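Local atomic coordinates of enterobactin synthetase component F-related protein (Vibrio cholerae serotype O1, PDB entry 4OXI), a protein that probably activates glycine with ATP as glycyl adenylate, in a lipopolysaccharide modification pathway linked to antimicrobial peptide resistance. Residues 358-363 with 415-420; 386-389 with 393-396; 438-443 with 447-452; 453-458 with 462-467. All blocks are in the same frame, centred on the assembly; numbering follows the deposited sequence.

Contact 1. Residues 358-363 with 415-420; sequences NLYGPT and GELLLS. With GAP (glycyl-adenosine-5'-phosphate), chain B.
Strand 358-360, with the turn that carries Pro-362, and strand 416-419 belong to different sheets, and since no backbone hydrogen bond links them, Tyr-360 and Pro-362 meet Leu-417 and Leu-419 through side chains alone. Tyr-360 and Leu-417 approach from opposite directions. The phenol reaches across because CG stands anti to the backbone N (chi1 157°), and the CE2 rim of its ring comes within 3.5 Å of Leu-417 CD2, at an oblique slant. Beside it, Pro-362 and Leu-419 touch tip to tip: the methyl CD1 of Leu-419 packs on Pro-362 CD at 3.5 Å. Every residue that touches here is buried.

The same segment, 358-363, also holds the glycyl adenylate, and the edge of the Tyr-360 ring lies by adenine C5. The adenine amino group N6 is gripped twice, giving one bond to Leu-359 O (2.7 Å, 158° at the hydrogen) and another to Asn-358 OD1 (2.9 Å). Further on, the phosphate oxygen O1A receives both Thr-363 N (3.1 Å) and Thr-363 OG1 (3.0 Å). The sequence NLYGPT fits the conserved A5 core motif of adenylation domains, which recognises adenine in this family.

Around the contact, Tyr-360 OH bonds Asp-452 of strand 445-457, strand 370-373 runs antiparallel beside 356-360, and Leu-419 also leans on Leu-394 of strand 394-397.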
# COMPACT_ATOMS: atom_id res chain seq x y z
N ASN A 358 16.44 2.53 0.94
CA ASN A 358 15.37 3.49 1.22
C ASN A 358 14.55 3.62 -0.05
O ASN A 358 15.12 3.86 -1.11
CB ASN A 358 15.94 4.85 1.64
CG ASN A 358 14.89 5.80 2.23
OD1 ASN A 358 13.77 5.38 2.55
ND2 ASN A 358 15.26 7.07 2.40
N LEU A 359 13.23 3.45 0.03
CA LEU A 359 12.38 3.62 -1.15
C LEU A 359 11.42 4.77 -0.88
O LEU A 359 10.90 4.87 0.23
CB LEU A 359 11.55 2.37 -1.43
CG LEU A 359 12.20 1.07 -1.89
CD1 LEU A 359 11.15 -0.04 -2.12
CD2 LEU A 359 12.96 1.34 -3.14
N TYR A 360 11.17 5.60 -1.89
CA TYR A 360 10.22 6.70 -1.75
C TYR A 360 9.21 6.73 -2.89
O TYR A 360 9.55 6.51 -4.05
CB TYR A 360 10.92 8.08 -1.64
CG TYR A 360 10.01 9.22 -2.05
CD1 TYR A 360 9.22 9.89 -1.11
CD2 TYR A 360 9.89 9.60 -3.39
CE1 TYR A 360 8.35 10.90 -1.50
CE2 TYR A 360 9.01 10.60 -3.78
CZ TYR A 360 8.25 11.26 -2.83
OH TYR A 360 7.39 12.26 -3.23
N GLY A 361 7.96 7.06 -2.55
CA GLY A 361 6.94 7.35 -3.53
C GLY A 361 5.55 7.30 -2.92
O GLY A 361 5.34 6.66 -1.88
N PRO A 362 4.60 8.00 -3.55
CA PRO A 362 3.20 7.98 -3.12
C PRO A 362 2.42 6.94 -3.90
O PRO A 362 2.86 6.50 -4.97
CB PRO A 362 2.73 9.39 -3.49
CG PRO A 362 3.48 9.69 -4.76
CD PRO A 362 4.84 9.00 -4.60
N THR A 363 1.27 6.55 -3.36
CA THR A 363 0.41 5.58 -4.02
C THR A 363 0.05 6.06 -5.41
O THR A 363 -0.10 5.26 -6.34
CB THR A 363 -0.86 5.35 -3.17
OG1 THR A 363 -0.47 4.88 -1.87
CG2 THR A 363 -1.80 4.33 -3.83
N GLY A 415 12.58 22.65 -2.99
CA GLY A 415 11.18 22.90 -3.32
C GLY A 415 10.33 21.64 -3.33
O GLY A 415 10.72 20.59 -2.79
N GLU A 416 9.15 21.73 -3.93
CA GLU A 416 8.23 20.61 -3.96
C GLU A 416 8.59 19.65 -5.09
O GLU A 416 8.85 20.07 -6.21
CB GLU A 416 6.79 21.10 -4.12
CG GLU A 416 5.82 19.97 -4.40
CD GLU A 416 4.38 20.40 -4.35
OE1 GLU A 416 4.13 21.61 -4.22
OE2 GLU A 416 3.49 19.51 -4.43
N LEU A 417 8.58 18.36 -4.78
CA LEU A 417 8.89 17.32 -5.75
C LEU A 417 7.71 17.05 -6.66
O LEU A 417 6.58 16.89 -6.18
CB LEU A 417 9.28 16.03 -5.03
CG LEU A 417 9.85 14.89 -5.86
CD1 LEU A 417 11.10 15.35 -6.55
CD2 LEU A 417 10.15 13.67 -4.98
N LEU A 418 7.96 16.99 -7.97
CA LEU A 418 6.92 16.69 -8.95
C LEU A 418 7.25 15.35 -9.59
O LEU A 418 8.42 15.06 -9.85
CB LEU A 418 6.86 17.76 -10.03
CG LEU A 418 6.61 19.21 -9.61
CD1 LEU A 418 6.53 20.11 -10.82
CD2 LEU A 418 5.33 19.29 -8.82
N LEU A 419 6.23 14.54 -9.85
CA LEU A 419 6.44 13.21 -10.39
C LEU A 419 5.79 13.09 -11.77
O LEU A 419 4.75 13.71 -12.03
CB LEU A 419 5.86 12.15 -9.44
CG LEU A 419 6.29 12.31 -7.98
CD1 LEU A 419 5.53 11.34 -7.11
CD2 LEU A 419 7.79 12.08 -7.84
N SER A 420 6.39 12.29 -12.64
CA SER A 420 5.79 11.99 -13.93
C SER A 420 6.30 10.65 -14.41
O SER A 420 7.14 10.03 -13.77
CB SER A 420 6.15 13.07 -14.94
OG SER A 420 7.55 13.07 -15.16
N GAP B . 3.70 3.86 -1.69
CA GAP B . 4.47 3.91 -0.41
C GAP B . 3.74 4.87 0.51
O GAP B . 4.11 5.10 1.65
PA GAP B . 1.56 6.54 0.72
O1A GAP B . 0.78 7.15 -0.41
O2A GAP B . 0.86 5.83 1.86
O3A GAP B . 2.56 5.54 -0.02
C5' GAP B . 3.14 8.61 0.40
O5' GAP B . 2.49 7.72 1.31
C4' GAP B . 3.89 9.66 1.20
O4' GAP B . 4.71 9.01 2.17
C3' GAP B . 4.89 10.44 0.37
O3' GAP B . 4.25 11.53 -0.31
C2' GAP B . 5.89 10.89 1.42
O2' GAP B . 5.36 11.97 2.18
C1' GAP B . 5.91 9.75 2.40
N9 GAP B . 7.07 8.88 2.12
C8 GAP B . 7.05 7.75 1.40
N7 GAP B . 8.27 7.17 1.34
C5 GAP B . 9.12 7.97 2.04
C6 GAP B . 10.56 7.96 2.36
N6 GAP B . 11.36 6.94 1.94
N1 GAP B . 11.04 8.98 3.11
C2 GAP B . 10.25 9.99 3.54
N3 GAP B . 8.93 10.06 3.28
C4 GAP B . 8.32 9.09 2.55

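Contact 2. Residues 386-389 with 393-396; sequences GRAF and CLAI
No flat group lies between Ala-388 and its partners Leu-394 and Cys-393, so neither a ring face nor a ring edge takes part in the join; the nearby ring of Phe-389 instead meets that of Tyr-371, with planes only about 5° apart, beside helix 236-249. What crosses is small and aliphatic. Ala-388 CB points at the second segment and lies 3.8 Å from Leu-394 CD1, with Leu-394 CG equally near. It also approaches the CB of Cys-393, at 4.3 Å. The leucine branch is brought to this methyl by its first torsion (chi1 -58°), which sets CG beside the backbone N and opposite the carbonyl carbon.

The two segments do not pair: no hydrogen bond spans them, and their nearest CA atoms, those of Ala-388 and Cys-393, are 6.8 Å apart. Their backbone partners lie in different sheets or just beside them. Arg-387 bonds Tyr-371 in the mixed sheet, whereas Cys-393 bonds Ser-420 and Leu-394 bonds Phe-406 in or near the antiparallel one. The chain therefore passes from one sheet to the next between 389 and 393. With just three side chains meeting and no polar link, the contact rests on van der Waals packing, small in area.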
# COMPACT_ATOMS: atom_id res chain seq x y z
N GLY A 386 17.01 9.54 -2.54
CA GLY A 386 17.85 9.07 -3.63
C GLY A 386 17.54 9.65 -4.99
O GLY A 386 17.38 10.87 -5.15
N ARG A 387 17.45 8.77 -5.98
CA ARG A 387 17.11 9.19 -7.33
C ARG A 387 16.14 8.21 -7.96
O ARG A 387 15.95 7.10 -7.46
CB ARG A 387 18.38 9.32 -8.18
CG ARG A 387 19.33 8.15 -8.03
CD ARG A 387 20.48 8.20 -9.07
NE ARG A 387 21.28 9.42 -8.95
CZ ARG A 387 21.51 10.26 -9.95
NH1 ARG A 387 22.23 11.36 -9.75
NH2 ARG A 387 21.01 10.01 -11.15
N ALA A 388 15.55 8.63 -9.08
CA ALA A 388 14.49 7.88 -9.72
C ALA A 388 15.01 6.64 -10.40
O ALA A 388 16.16 6.59 -10.82
CB ALA A 388 13.77 8.76 -10.74
N PHE A 389 14.15 5.64 -10.54
CA PHE A 389 14.46 4.46 -11.33
C PHE A 389 14.71 4.86 -12.79
O PHE A 389 15.58 4.31 -13.43
CB PHE A 389 13.32 3.46 -11.27
CG PHE A 389 13.08 2.90 -9.90
CD1 PHE A 389 14.05 2.16 -9.27
CD2 PHE A 389 11.87 3.11 -9.26
CE1 PHE A 389 13.83 1.63 -8.00
CE2 PHE A 389 11.64 2.58 -7.99
CZ PHE A 389 12.63 1.84 -7.36
N CYS A 393 11.94 11.70 -14.86
CA CYS A 393 10.71 11.48 -14.09
C CYS A 393 10.46 12.51 -12.99
O CYS A 393 9.33 12.62 -12.49
CB CYS A 393 10.71 10.09 -13.44
SG CYS A 393 10.33 8.80 -14.62
N LEU A 394 11.50 13.22 -12.58
CA LEU A 394 11.40 14.08 -11.42
C LEU A 394 11.64 15.54 -11.79
O LEU A 394 12.50 15.84 -12.62
CB LEU A 394 12.42 13.66 -10.37
CG LEU A 394 12.37 12.22 -9.87
CD1 LEU A 394 13.41 12.03 -8.79
CD2 LEU A 394 10.99 11.91 -9.32
N ALA A 395 10.89 16.43 -11.15
CA ALA A 395 11.20 17.85 -11.19
C ALA A 395 10.93 18.46 -9.83
O ALA A 395 10.22 17.88 -9.00
CB ALA A 395 10.39 18.55 -12.27
N ILE A 396 11.52 19.63 -9.59
CA ILE A 396 11.37 20.34 -8.33
C ILE A 396 10.87 21.74 -8.66
O ILE A 396 11.38 22.38 -9.58
CB ILE A 396 12.71 20.45 -7.62
CG1 ILE A 396 13.28 19.06 -7.34
CG2 ILE A 396 12.59 21.23 -6.32
CD1 ILE A 396 14.70 19.08 -6.77

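Contact 3. Residues 438-443 with 447-452; sequences AFFQHE and WYRSGD. With GAP (glycyl-adenosine-5'-phosphate), chain B.
Phe-440 sits at the tightly packed centre, its ring held between Trp-447 and Arg-449 on the facing strand. Trp-447 CB lies over one face, 4.0 Å from the ring centroid in a CH-pi contact. The Arg-449 guanidinium lies on the opposite face, centres 4.2 Å apart and planes at 25°, a flat guanidinium-on-ring stack. Phe-440 can enter this slot because its CG takes the crowded position between backbone N and carbonyl carbon (chi1 68°).

The hairpin backbone is antiparallel. Phe-440 and Trp-447 form a hydrogen-bonded pair, with Trp-447 N to Phe-440 O at 2.8 Å, while Phe-439 and Tyr-448 form a non-hydrogen-bonded pair. One step further, Arg-449 N reaches Ala-438 O at 2.9 Å and almost straight (176° at the hydrogen). On the other sheet face, Tyr-448 CD1 comes over the Phe-439 ring, 3.6 Å from its CZ, though the two rings are turned obliquely. Trp-447 NE1 is also buried, with no polar partner.

Toward the turn the packing thins. His-442 touches mainly through its CB, 3.6 Å from Trp-447 CD1, completing an aromatic cluster with Phe-440, and Gln-441 and Glu-443 are exposed.

At the other end, Ser-450 OG accepts Asp-452 N in an ST turn, and the Asp-452 carboxylate takes both ribose hydroxyls of the adenylate, GAP O2' at OD1 being 2.6 Å away. The YRSGD sequence fits the A7 core motif. Along 448-452, strand 445-457 already pairs with strand 416-419, whose Leu-418 touches both Phe-440 and Trp-447, while helix 432-438 runs directly into strand 439-442.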
# COMPACT_ATOMS: atom_id res chain seq x y z
N ALA A 438 -4.07 18.46 -8.27
CA ALA A 438 -2.84 17.72 -8.03
C ALA A 438 -2.08 17.38 -9.31
O ALA A 438 -0.85 17.23 -9.29
CB ALA A 438 -3.12 16.45 -7.22
N PHE A 439 -2.80 17.26 -10.41
CA PHE A 439 -2.21 16.87 -11.68
C PHE A 439 -2.28 18.05 -12.65
O PHE A 439 -3.27 18.78 -12.65
CB PHE A 439 -2.96 15.68 -12.27
CG PHE A 439 -2.90 14.43 -11.43
CD1 PHE A 439 -2.09 13.36 -11.81
CD2 PHE A 439 -3.66 14.31 -10.26
CE1 PHE A 439 -2.05 12.20 -11.06
CE2 PHE A 439 -3.60 13.16 -9.50
CZ PHE A 439 -2.79 12.10 -9.91
N PHE A 440 -1.25 18.23 -13.47
CA PHE A 440 -1.26 19.30 -14.47
C PHE A 440 -0.34 18.97 -15.63
O PHE A 440 0.60 18.17 -15.50
CB PHE A 440 -0.87 20.64 -13.85
CG PHE A 440 0.57 20.71 -13.41
CD1 PHE A 440 0.95 20.23 -12.17
CD2 PHE A 440 1.54 21.24 -14.25
CE1 PHE A 440 2.27 20.28 -11.77
CE2 PHE A 440 2.87 21.31 -13.85
CZ PHE A 440 3.24 20.82 -12.61
N GLN A 441 -0.61 19.58 -16.78
CA GLN A 441 0.20 19.37 -17.97
C GLN A 441 1.30 20.39 -18.02
O GLN A 441 1.14 21.52 -17.56
CB GLN A 441 -0.65 19.49 -19.23
CG GLN A 441 -1.53 18.29 -19.48
CD GLN A 441 -0.75 17.13 -20.03
OE1 GLN A 441 0.36 17.31 -20.55
NE2 GLN A 441 -1.31 15.92 -19.92
N HIS A 442 2.44 20.01 -18.59
CA HIS A 442 3.52 20.96 -18.75
C HIS A 442 4.44 20.47 -19.85
O HIS A 442 5.11 19.44 -19.70
CB HIS A 442 4.29 21.10 -17.45
CG HIS A 442 5.44 22.06 -17.53
ND1 HIS A 442 5.30 23.41 -17.34
CD2 HIS A 442 6.75 21.84 -17.79
CE1 HIS A 442 6.48 24.00 -17.47
NE2 HIS A 442 7.38 23.07 -17.74
N GLU A 443 4.47 21.22 -20.95
CA GLU A 443 5.29 20.89 -22.11
C GLU A 443 5.24 19.41 -22.47
O GLU A 443 6.26 18.71 -22.46
CB GLU A 443 6.74 21.34 -21.88
CG GLU A 443 6.87 22.84 -21.66
CD GLU A 443 8.28 23.28 -21.30
OE1 GLU A 443 9.19 22.42 -21.27
OE2 GLU A 443 8.48 24.49 -21.05
N TRP A 447 2.36 15.99 -15.04
CA TRP A 447 3.10 16.03 -13.78
C TRP A 447 2.16 15.90 -12.58
O TRP A 447 0.99 16.27 -12.66
CB TRP A 447 3.89 17.33 -13.66
CG TRP A 447 5.06 17.39 -14.57
CD1 TRP A 447 5.11 18.00 -15.79
CD2 TRP A 447 6.35 16.81 -14.35
NE1 TRP A 447 6.36 17.84 -16.34
CE2 TRP A 447 7.14 17.11 -15.48
CE3 TRP A 447 6.91 16.06 -13.31
CZ2 TRP A 447 8.47 16.69 -15.60
CZ3 TRP A 447 8.23 15.65 -13.43
CH2 TRP A 447 9.00 15.96 -14.56
N TYR A 448 2.69 15.39 -11.47
CA TYR A 448 1.92 15.28 -10.23
C TYR A 448 2.62 16.00 -9.08
O TYR A 448 3.81 15.81 -8.85
CB TYR A 448 1.71 13.80 -9.86
CG TYR A 448 1.17 13.54 -8.45
CD1 TYR A 448 -0.17 13.77 -8.13
CD2 TYR A 448 2.00 13.03 -7.46
CE1 TYR A 448 -0.64 13.52 -6.86
CE2 TYR A 448 1.54 12.79 -6.20
CZ TYR A 448 0.22 13.03 -5.90
OH TYR A 448 -0.22 12.77 -4.63
N ARG A 449 1.86 16.84 -8.37
CA ARG A 449 2.38 17.55 -7.21
C ARG A 449 2.36 16.66 -6.00
O ARG A 449 1.30 16.41 -5.42
CB ARG A 449 1.53 18.79 -6.91
CG ARG A 449 1.29 19.71 -8.11
CD ARG A 449 0.37 20.86 -7.70
NE ARG A 449 -0.12 21.60 -8.85
CZ ARG A 449 0.56 22.59 -9.43
NH1 ARG A 449 1.74 22.94 -8.93
NH2 ARG A 449 0.05 23.22 -10.48
N SER A 450 3.53 16.20 -5.58
CA SER A 450 3.62 15.22 -4.51
C SER A 450 3.25 15.81 -3.16
O SER A 450 2.70 15.12 -2.29
CB SER A 450 5.04 14.64 -4.44
OG SER A 450 5.93 15.61 -3.92
N GLY A 451 3.54 17.09 -2.99
CA GLY A 451 3.31 17.75 -1.71
C GLY A 451 4.54 17.60 -0.84
O GLY A 451 4.63 18.19 0.25
N ASP A 452 5.51 16.81 -1.31
CA ASP A 452 6.73 16.59 -0.55
C ASP A 452 7.77 17.66 -0.86
O ASP A 452 8.02 17.99 -2.03
CB ASP A 452 7.31 15.20 -0.86
CG ASP A 452 6.40 14.06 -0.41
OD1 ASP A 452 6.07 14.03 0.80
OD2 ASP A 452 6.01 13.22 -1.25
N GAP B . 3.70 3.86 -1.69
CA GAP B . 4.47 3.91 -0.41
C GAP B . 3.74 4.87 0.51
O GAP B . 4.11 5.10 1.65
PA GAP B . 1.56 6.54 0.72
O1A GAP B . 0.78 7.15 -0.41
O2A GAP B . 0.86 5.83 1.86
O3A GAP B . 2.56 5.54 -0.02
C5' GAP B . 3.14 8.61 0.40
O5' GAP B . 2.49 7.72 1.31
C4' GAP B . 3.89 9.66 1.20
O4' GAP B . 4.71 9.01 2.17
C3' GAP B . 4.89 10.44 0.37
O3' GAP B . 4.25 11.53 -0.31
C2' GAP B . 5.89 10.89 1.42
O2' GAP B . 5.36 11.97 2.18
C1' GAP B . 5.91 9.75 2.40
N9 GAP B . 7.07 8.88 2.12
C8 GAP B . 7.05 7.75 1.40
N7 GAP B . 8.27 7.17 1.34
C5 GAP B . 9.12 7.97 2.04
C6 GAP B . 10.56 7.96 2.36
N6 GAP B . 11.36 6.94 1.94
N1 GAP B . 11.04 8.98 3.11
C2 GAP B . 10.25 9.99 3.54
N3 GAP B . 8.93 10.06 3.28
C4 GAP B . 8.32 9.09 2.55

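Contact 4. Residues 453-458 with 462-467; sequences IVTKSN and IHLGRR. With GAP (glycyl-adenosine-5'-phosphate), chain B.
Ile-453 faces both Leu-464 and Gly-465, so this beta hairpin of antiparallel strands carries a classic beta bulge at the end away from its turn. Ile-453 N bonds Gly-465 O at 2.8 Å, and its own O takes Leu-464 N at the same length, which leaves one extra residue on the second strand. At Gly-465 (phi 145°, psi -158°) a CB would be jammed against the carbonyl O of Leu-464. Next, Val-454 forms a non-hydrogen-bonded pair with His-463, and Val-454 CA lies 3.2 Å from Ile-462 O in a CA-H...O contact.

Thr-455 continues the regular pattern in a two-way pair with Ile-462, Thr-455 O accepting Ile-462 N at 2.8 Å, in the carbonyl plane. Their side chains lie alongside each other, pointing the same way, with Thr-455 CG2 3.6 Å from Ile-462 CB; Leu-464 CD1 comes in against Thr-455 CB. Further along, Ser-457 CB loosely touches Ile-462 CG1.

The second strand leads into GRRD, which fits the start of the A8 core motif. Arg-466 forms salt bridges with Asp-468 and Asp-452, and His-463 NE2 bonds Asp-452. The imidazole of His-463 lies between the backbone of Ile-453 and the adenine: Ile-453 O is over one face, and adenine N3 sits over the centre of the other, 3.9 Å above its plane.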
# COMPACT_ATOMS: atom_id res chain seq x y z
N ILE A 453 8.37 18.20 0.19
CA ILE A 453 9.41 19.23 0.06
C ILE A 453 10.77 18.54 0.10
O ILE A 453 11.06 17.82 1.06
CB ILE A 453 9.30 20.27 1.21
CG1 ILE A 453 7.93 20.94 1.18
CG2 ILE A 453 10.44 21.29 1.13
CD1 ILE A 453 7.57 21.52 -0.19
N VAL A 454 11.59 18.75 -0.93
CA VAL A 454 12.90 18.09 -0.99
C VAL A 454 14.03 19.06 -1.28
O VAL A 454 13.81 20.20 -1.70
CB VAL A 454 12.93 17.01 -2.08
CG1 VAL A 454 11.82 16.00 -1.86
CG2 VAL A 454 12.80 17.66 -3.45
N THR A 455 15.26 18.60 -1.05
CA THR A 455 16.44 19.32 -1.52
C THR A 455 17.36 18.38 -2.32
O THR A 455 17.46 17.19 -2.02
CB THR A 455 17.22 19.98 -0.36
OG1 THR A 455 18.31 20.74 -0.89
CG2 THR A 455 17.76 18.95 0.58
N LYS A 456 18.00 18.90 -3.36
CA LYS A 456 18.98 18.12 -4.10
C LYS A 456 20.38 18.36 -3.53
O LYS A 456 20.89 19.48 -3.56
CB LYS A 456 18.97 18.45 -5.58
CG LYS A 456 19.89 17.56 -6.40
CD LYS A 456 19.76 17.84 -7.88
CE LYS A 456 20.71 16.98 -8.70
NZ LYS A 456 20.67 17.37 -10.15
N SER A 457 20.98 17.31 -2.99
CA SER A 457 22.27 17.46 -2.34
C SER A 457 23.18 16.32 -2.75
O SER A 457 22.79 15.15 -2.65
CB SER A 457 22.10 17.47 -0.82
OG SER A 457 23.36 17.59 -0.19
N ASN A 458 24.38 16.66 -3.22
CA ASN A 458 25.36 15.67 -3.68
C ASN A 458 24.74 14.70 -4.69
O ASN A 458 25.06 13.51 -4.72
CB ASN A 458 25.98 14.93 -2.48
CG ASN A 458 27.38 14.40 -2.78
OD1 ASN A 458 27.95 14.66 -3.84
ND2 ASN A 458 27.95 13.66 -1.82
N ILE A 462 16.91 14.73 -0.73
CA ILE A 462 16.69 14.56 0.70
C ILE A 462 15.27 15.02 1.01
O ILE A 462 14.88 16.11 0.60
CB ILE A 462 17.65 15.43 1.52
CG1 ILE A 462 19.10 15.21 1.07
CG2 ILE A 462 17.46 15.19 3.01
CD1 ILE A 462 19.58 13.83 1.28
N HIS A 463 14.50 14.21 1.74
CA HIS A 463 13.11 14.56 2.02
C HIS A 463 13.08 15.43 3.25
O HIS A 463 13.58 15.03 4.29
CB HIS A 463 12.26 13.30 2.26
CG HIS A 463 10.81 13.59 2.51
ND1 HIS A 463 10.32 13.94 3.74
CD2 HIS A 463 9.74 13.57 1.67
CE1 HIS A 463 9.01 14.12 3.66
NE2 HIS A 463 8.64 13.91 2.41
N LEU A 464 12.49 16.62 3.13
CA LEU A 464 12.51 17.62 4.21
C LEU A 464 11.20 17.73 4.99
O LEU A 464 11.18 18.20 6.13
CB LEU A 464 12.90 18.99 3.65
CG LEU A 464 14.29 19.04 3.00
CD1 LEU A 464 14.54 20.37 2.31
CD2 LEU A 464 15.39 18.77 4.02
N GLY A 465 10.10 17.30 4.39
CA GLY A 465 8.79 17.44 5.01
C GLY A 465 7.73 17.69 3.96
O GLY A 465 7.93 17.37 2.78
N ARG A 466 6.62 18.27 4.38
CA ARG A 466 5.47 18.46 3.51
C ARG A 466 4.91 19.87 3.67
O ARG A 466 5.13 20.51 4.69
CB ARG A 466 4.38 17.43 3.82
CG ARG A 466 4.72 16.01 3.36
CD ARG A 466 3.50 15.08 3.37
NE ARG A 466 2.40 15.56 2.53
CZ ARG A 466 2.27 15.34 1.23
NH1 ARG A 466 3.20 14.64 0.58
NH2 ARG A 466 1.22 15.82 0.57
N ARG A 467 4.19 20.34 2.66
CA ARG A 467 3.54 21.64 2.74
C ARG A 467 2.12 21.54 3.30
O ARG A 467 1.46 22.56 3.49
CB ARG A 467 3.51 22.30 1.37
CG ARG A 467 2.99 21.38 0.27
CD ARG A 467 2.18 22.17 -0.76
NE ARG A 467 1.98 21.42 -2.00
CZ ARG A 467 1.05 20.48 -2.17
NH1 ARG A 467 0.23 20.16 -1.17
NH2 ARG A 467 0.95 19.86 -3.33
N GAP B . 3.70 3.86 -1.69
CA GAP B . 4.47 3.91 -0.41
C GAP B . 3.74 4.87 0.51
O GAP B . 4.11 5.10 1.65
PA GAP B . 1.56 6.54 0.72
O1A GAP B . 0.78 7.15 -0.41
O2A GAP B . 0.86 5.83 1.86
O3A GAP B . 2.56 5.54 -0.02
C5' GAP B . 3.14 8.61 0.40
O5' GAP B . 2.49 7.72 1.31
C4' GAP B . 3.89 9.66 1.20
O4' GAP B . 4.71 9.01 2.17
C3' GAP B . 4.89 10.44 0.37
O3' GAP B . 4.25 11.53 -0.31
C2' GAP B . 5.89 10.89 1.42
O2' GAP B . 5.36 11.97 2.18
C1' GAP B . 5.91 9.75 2.40
N9 GAP B . 7.07 8.88 2.12
C8 GAP B . 7.05 7.75 1.40
N7 GAP B . 8.27 7.17 1.34
C5 GAP B . 9.12 7.97 2.04
C6 GAP B . 10.56 7.96 2.36
N6 GAP B . 11.36 6.94 1.94
N1 GAP B . 11.04 8.98 3.11
C2 GAP B . 10.25 9.99 3.54
N3 GAP B . 8.93 10.06 3.28
C4 GAP B . 8.32 9.09 2.55

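Along the chain, contact 2 falls between the two segments of contact 1, and contacts 3 and 4 follow in series. All four reach the same antiparallel sheet, and contacts 3 and 4 share strand 445-457, their centres about 16 Å apart. Contacts 1 and 2 lie closest, about 7 Å between centres, joined through neighbouring strands 416-419 and 394-397. Contacts 1 and 2 also tie that sheet to the mixed sheet containing 356-360 and 387-388. Contacts 1, 3 and 4 all touch the glycyl adenylate, so Asn-358, Asp-452 and His-463, distant in sequence, meet around one ligand; contact 2 does not touch it, the Leu-394 side chain being about 11 Å away.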